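Long-range contact in TlmII (Streptoalloteichus hindustanus, PDB 4HVM), which takes part in tallysomycin biosynthesis, carries a condensation-type domain and may bind phosphopantetheine: residues Pro98-Asp109 / Arg123-Asp133. Residues are numbered along the deposited sequence; the frame is centred on the assembly and turned at random.
Sequences PQARCVELLRAD and RLHLVRLSETD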
loop_
_atom_site.group_PDB
_atom_site.type_symbol
_atom_site.label_atom_id
_atom_site.label_comp_id
_atom_site.label_asym_id
_atom_site.label_seq_id
_atom_site.Cartn_x
_atom_site.Cartn_y
_atom_site.Cartn_z
ATOM N N PRO A 98 -4.734 -18.765 19.134
ATOM C CA PRO A 98 -3.496 -18.705 18.348
ATOM C C PRO A 98 -3.530 -17.645 17.247
ATOM O O PRO A 98 -2.503 -17.024 16.975
ATOM C CB PRO A 98 -3.411 -20.105 17.727
ATOM C CG PRO A 98 -4.229 -20.971 18.623
ATOM C CD PRO A 98 -5.356 -20.098 19.069
ATOM N N GLN A 99 -4.688 -17.440 16.627
ATOM C CA GLN A 99 -4.790 -16.494 15.517
ATOM C C GLN A 99 -4.590 -15.044 15.954
ATOM O O GLN A 99 -3.949 -14.259 15.251
ATOM C CB GLN A 99 -6.119 -16.657 14.772
ATOM C CG GLN A 99 -6.276 -18.014 14.095
ATOM C CD GLN A 99 -7.287 -17.994 12.960
ATOM O OE1 GLN A 99 -7.971 -16.994 12.741
ATOM N NE2 GLN A 99 -7.381 -19.101 12.228
ATOM N N ALA A 100 -5.134 -14.694 17.115
ATOM C CA ALA A 100 -4.972 -13.347 17.645
ATOM C C ALA A 100 -3.517 -13.082 17.999
ATOM O O ALA A 100 -3.045 -11.951 17.895
ATOM C CB ALA A 100 -5.854 -13.143 18.868
ATOM N N ARG A 101 -2.811 -14.130 18.416
ATOM C CA ARG A 101 -1.407 -14.015 18.793
ATOM C C ARG A 101 -0.528 -13.854 17.562
ATOM O O ARG A 101 0.468 -13.129 17.588
ATOM C CB ARG A 101 -0.962 -15.246 19.580
ATOM C CG ARG A 101 -1.854 -15.604 20.753
ATOM C CD ARG A 101 -1.745 -14.598 21.879
ATOM N NE ARG A 101 -2.627 -13.446 21.704
ATOM C CZ ARG A 101 -3.894 -13.400 22.106
ATOM N NH1 ARG A 101 -4.612 -12.302 21.909
ATOM N NH2 ARG A 101 -4.446 -14.451 22.700
ATOM N N CYS A 102 -0.904 -14.537 16.484
ATOM C CA CYS A 102 -0.136 -14.495 15.246
ATOM C C CYS A 102 -0.150 -13.092 14.647
ATOM O O CYS A 102 0.826 -12.653 14.037
ATOM C CB CYS A 102 -0.684 -15.511 14.245
ATOM S SG CYS A 102 0.316 -15.683 12.754
ATOM N N VAL A 103 -1.266 -12.393 14.833
ATOM C CA VAL A 103 -1.384 -11.009 14.392
ATOM C C VAL A 103 -0.476 -10.126 15.232
ATOM O O VAL A 103 0.232 -9.266 14.711
ATOM C CB VAL A 103 -2.833 -10.498 14.489
ATOM C CG1 VAL A 103 -2.901 -9.001 14.213
ATOM C CG2 VAL A 103 -3.727 -11.255 13.527
ATOM N N GLU A 104 -0.498 -10.348 16.540
ATOM C CA GLU A 104 0.341 -9.592 17.456
ATOM C C GLU A 104 1.814 -9.904 17.213
ATOM O O GLU A 104 2.679 -9.067 17.453
ATOM C CB GLU A 104 -0.039 -9.901 18.907
ATOM C CG GLU A 104 -1.447 -9.465 19.295
ATOM C CD GLU A 104 -1.982 -10.216 20.506
ATOM O OE1 GLU A 104 -1.307 -11.157 20.974
ATOM O OE2 GLU A 104 -3.079 -9.865 20.989
ATOM N N LEU A 105 2.096 -11.109 16.732
ATOM C CA LEU A 105 3.470 -11.510 16.449
ATOM C C LEU A 105 4.033 -10.739 15.257
ATOM O O LEU A 105 5.117 -10.161 15.331
ATOM C CB LEU A 105 3.539 -13.016 16.183
ATOM C CG LEU A 105 4.904 -13.665 15.942
ATOM C CD1 LEU A 105 4.926 -15.063 16.535
ATOM C CD2 LEU A 105 5.222 -13.725 14.459
ATOM N N LEU A 106 3.294 -10.750 14.154
ATOM C CA LEU A 106 3.727 -10.083 12.932
ATOM C C LEU A 106 3.818 -8.571 13.118
ATOM O O LEU A 106 4.741 -7.929 12.613
ATOM C CB LEU A 106 2.785 -10.426 11.779
ATOM C CG LEU A 106 2.775 -11.899 11.379
ATOM C CD1 LEU A 106 1.755 -12.154 10.291
ATOM C CD2 LEU A 106 4.160 -12.319 10.917
ATOM N N ARG A 107 2.855 -8.008 13.842
ATOM C CA ARG A 107 2.879 -6.591 14.179
ATOM C C ARG A 107 4.123 -6.245 14.985
ATOM O O ARG A 107 4.756 -5.214 14.755
ATOM C CB ARG A 107 1.638 -6.202 14.982
ATOM C CG ARG A 107 0.380 -5.996 14.160
ATOM C CD ARG A 107 -0.795 -5.644 15.063
ATOM N NE ARG A 107 -2.011 -5.354 14.309
ATOM C CZ ARG A 107 -3.162 -4.985 14.861
ATOM N NH1 ARG A 107 -3.255 -4.864 16.177
ATOM N NH2 ARG A 107 -4.218 -4.737 14.099
ATOM N N ALA A 108 4.468 -7.112 15.932
ATOM C CA ALA A 108 5.618 -6.881 16.797
ATOM C C ALA A 108 6.922 -6.910 16.014
ATOM O O ALA A 108 7.795 -6.066 16.215
ATOM C CB ALA A 108 5.653 -7.907 17.917
ATOM N N ASP A 109 7.048 -7.882 15.115
ATOM C CA ASP A 109 8.242 -7.996 14.288
ATOM C C ASP A 109 8.308 -6.849 13.288
ATOM O O ASP A 109 9.388 -6.442 12.864
ATOM C CB ASP A 109 8.264 -9.335 13.552
ATOM C CG ASP A 109 9.568 -9.571 12.813
ATOM O OD1 ASP A 109 10.551 -10.001 13.453
ATOM O OD2 ASP A 109 9.615 -9.325 11.591
ATOM N N ARG A 123 11.501 -10.485 6.014
ATOM C CA ARG A 123 11.455 -11.622 6.927
ATOM C C ARG A 123 10.239 -12.504 6.655
ATOM O O ARG A 123 9.112 -12.019 6.596
ATOM C CB ARG A 123 11.439 -11.135 8.379
ATOM C CG ARG A 123 12.712 -10.417 8.792
ATOM C CD ARG A 123 12.535 -9.635 10.084
ATOM N NE ARG A 123 12.991 -8.259 9.925
ATOM C CZ ARG A 123 12.289 -7.190 10.284
ATOM N NH1 ARG A 123 11.093 -7.334 10.839
ATOM N NH2 ARG A 123 12.787 -5.976 10.094
ATOM N N LEU A 124 10.474 -13.800 6.483
ATOM C CA LEU A 124 9.385 -14.748 6.299
ATOM C C LEU A 124 9.107 -15.447 7.619
ATOM O O LEU A 124 10.017 -15.997 8.237
ATOM C CB LEU A 124 9.718 -15.769 5.209
ATOM C CG LEU A 124 9.887 -15.218 3.799
ATOM C CD1 LEU A 124 10.107 -16.340 2.798
ATOM C CD2 LEU A 124 8.678 -14.377 3.412
ATOM N N HIS A 125 7.852 -15.411 8.058
ATOM C CA HIS A 125 7.458 -16.072 9.298
ATOM C C HIS A 125 6.676 -17.354 9.018
ATOM O O HIS A 125 5.730 -17.354 8.231
ATOM C CB HIS A 125 6.635 -15.126 10.178
ATOM C CG HIS A 125 7.419 -13.973 10.729
ATOM N ND1 HIS A 125 7.910 -13.955 12.016
ATOM C CD2 HIS A 125 7.795 -12.799 10.167
ATOM C CE1 HIS A 125 8.558 -12.821 12.224
ATOM N NE2 HIS A 125 8.502 -12.102 11.117
ATOM N N LEU A 126 7.085 -18.446 9.657
ATOM C CA LEU A 126 6.360 -19.708 9.578
ATOM C C LEU A 126 5.748 -19.983 10.950
ATOM O O LEU A 126 6.408 -20.520 11.838
ATOM C CB LEU A 126 7.300 -20.843 9.158
ATOM C CG LEU A 126 6.691 -22.123 8.581
ATOM C CD1 LEU A 126 7.713 -22.835 7.715
ATOM C CD2 LEU A 126 6.192 -23.054 9.677
ATOM N N VAL A 127 4.488 -19.599 11.122
ATOM C CA VAL A 127 3.838 -19.681 12.424
ATOM C C VAL A 127 2.787 -20.785 12.441
ATOM O O VAL A 127 1.818 -20.735 11.684
ATOM C CB VAL A 127 3.161 -18.348 12.797
ATOM C CG1 VAL A 127 2.778 -18.339 14.263
ATOM C CG2 VAL A 127 4.074 -17.172 12.481
ATOM N N ARG A 128 2.982 -21.780 13.301
ATOM C CA ARG A 128 2.007 -22.858 13.443
ATOM C C ARG A 128 1.015 -22.539 14.559
ATOM O O ARG A 128 1.411 -22.263 15.691
ATOM C CB ARG A 128 2.696 -24.200 13.704
ATOM C CG ARG A 128 1.722 -25.337 13.977
ATOM C CD ARG A 128 2.385 -26.703 13.885
ATOM N NE ARG A 128 2.681 -27.085 12.506
ATOM C CZ ARG A 128 1.821 -27.698 11.698
ATOM N NH1 ARG A 128 0.600 -27.996 12.122
ATOM N NH2 ARG A 128 2.181 -28.010 10.459
ATOM N N LEU A 129 -0.273 -22.585 14.228
ATOM C CA LEU A 129 -1.329 -22.226 15.170
ATOM C C LEU A 129 -1.960 -23.449 15.832
ATOM O O LEU A 129 -2.391 -23.389 16.983
ATOM C CB LEU A 129 -2.412 -21.413 14.460
ATOM C CG LEU A 129 -1.939 -20.231 13.615
ATOM C CD1 LEU A 129 -3.128 -19.466 13.057
ATOM C CD2 LEU A 129 -1.041 -19.312 14.425
ATOM N N SER A 130 -2.016 -24.552 15.094
ATOM C CA SER A 130 -2.620 -25.784 15.590
ATOM C C SER A 130 -2.077 -26.985 14.829
ATOM O O SER A 130 -1.041 -26.900 14.173
ATOM C CB SER A 130 -4.143 -25.727 15.457
ATOM O OG SER A 130 -4.531 -25.511 14.111
ATOM N N GLU A 131 -2.787 -28.105 14.913
ATOM C CA GLU A 131 -2.367 -29.324 14.235
ATOM C C GLU A 131 -2.648 -29.265 12.738
ATOM O O GLU A 131 -2.123 -30.070 11.968
ATOM C CB GLU A 131 -3.054 -30.540 14.853
ATOM C CG GLU A 131 -2.764 -30.710 16.333
ATOM C CD GLU A 131 -1.275 -30.778 16.629
ATOM O OE1 GLU A 131 -0.823 -30.094 17.572
ATOM O OE2 GLU A 131 -0.559 -31.519 15.923
ATOM N N THR A 132 -3.477 -28.310 12.327
ATOM C CA THR A 132 -3.853 -28.183 10.924
ATOM C C THR A 132 -3.487 -26.822 10.333
ATOM O O THR A 132 -3.260 -26.706 9.130
ATOM C CB THR A 132 -5.365 -28.416 10.720
ATOM O OG1 THR A 132 -6.107 -27.437 11.458
ATOM C CG2 THR A 132 -5.764 -29.808 11.188
ATOM N N ASP A 133 -3.425 -25.799 11.182
ATOM C CA ASP A 133 -3.256 -24.423 10.717
ATOM C C ASP A 133 -1.832 -23.884 10.842
ATOM O O ASP A 133 -1.230 -23.923 11.915
ATOM C CB ASP A 133 -4.232 -23.489 11.443
ATOM C CG ASP A 133 -5.671 -23.679 10.991
ATOM O OD1 ASP A 133 -5.993 -24.761 10.454
ATOM O OD2 ASP A 133 -6.482 -22.744 11.173
#
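Asp109 and His125 meet through one carboxylate oxygen: His125 NE2 donates to Asp109 OD2 at 3.0 Å, in the ring plane but from almost straight above the carboxylate plane. Arg123 NH1 reaches the same OD2 at 2.6 Å from the opposite face, as a salt bridge, and adds a weak bond to Asp109 O. OD2 thus takes two donors, one on each face of the carboxylate, while OD1 salt-bridges to Arg112; such positive company would probably favour the ionised form. Replacing Asp109 by an alanine is likely to leave Arg123 without this counter-charge and to free the His125 ring to turn. The ring is steadied on one face by Leu106, whose CD2 lies 4.0 Å from the ring centroid in a CH-pi contact, while Leu105 CD2 touches ND1 obliquely. Helix 98-110 is the crossover of a beta-alpha-beta unit joining strand 87-91 to its parallel neighbour 122-128, so it runs back antiparallel to the latter at 160°. Between them Cys102 is buried: with SG anti to its backbone N (chi1 -173°), the sulfur faces Val127 CB at 3.9 Å, and its CB meets Leu129 CD2. Phe389 and Val135 also touch this cysteine. Pro98 and Gln99 are partly exposed by contrast. Pro98 CB still rests on buried Leu129 at CB, 3.7 Å away, and the Gln99 side chain crosses that of Leu129 at about a right angle, CG against CD1, but Gln99 NE2 stays 3.9 Å from Asp133 OD2, a loose polar approach.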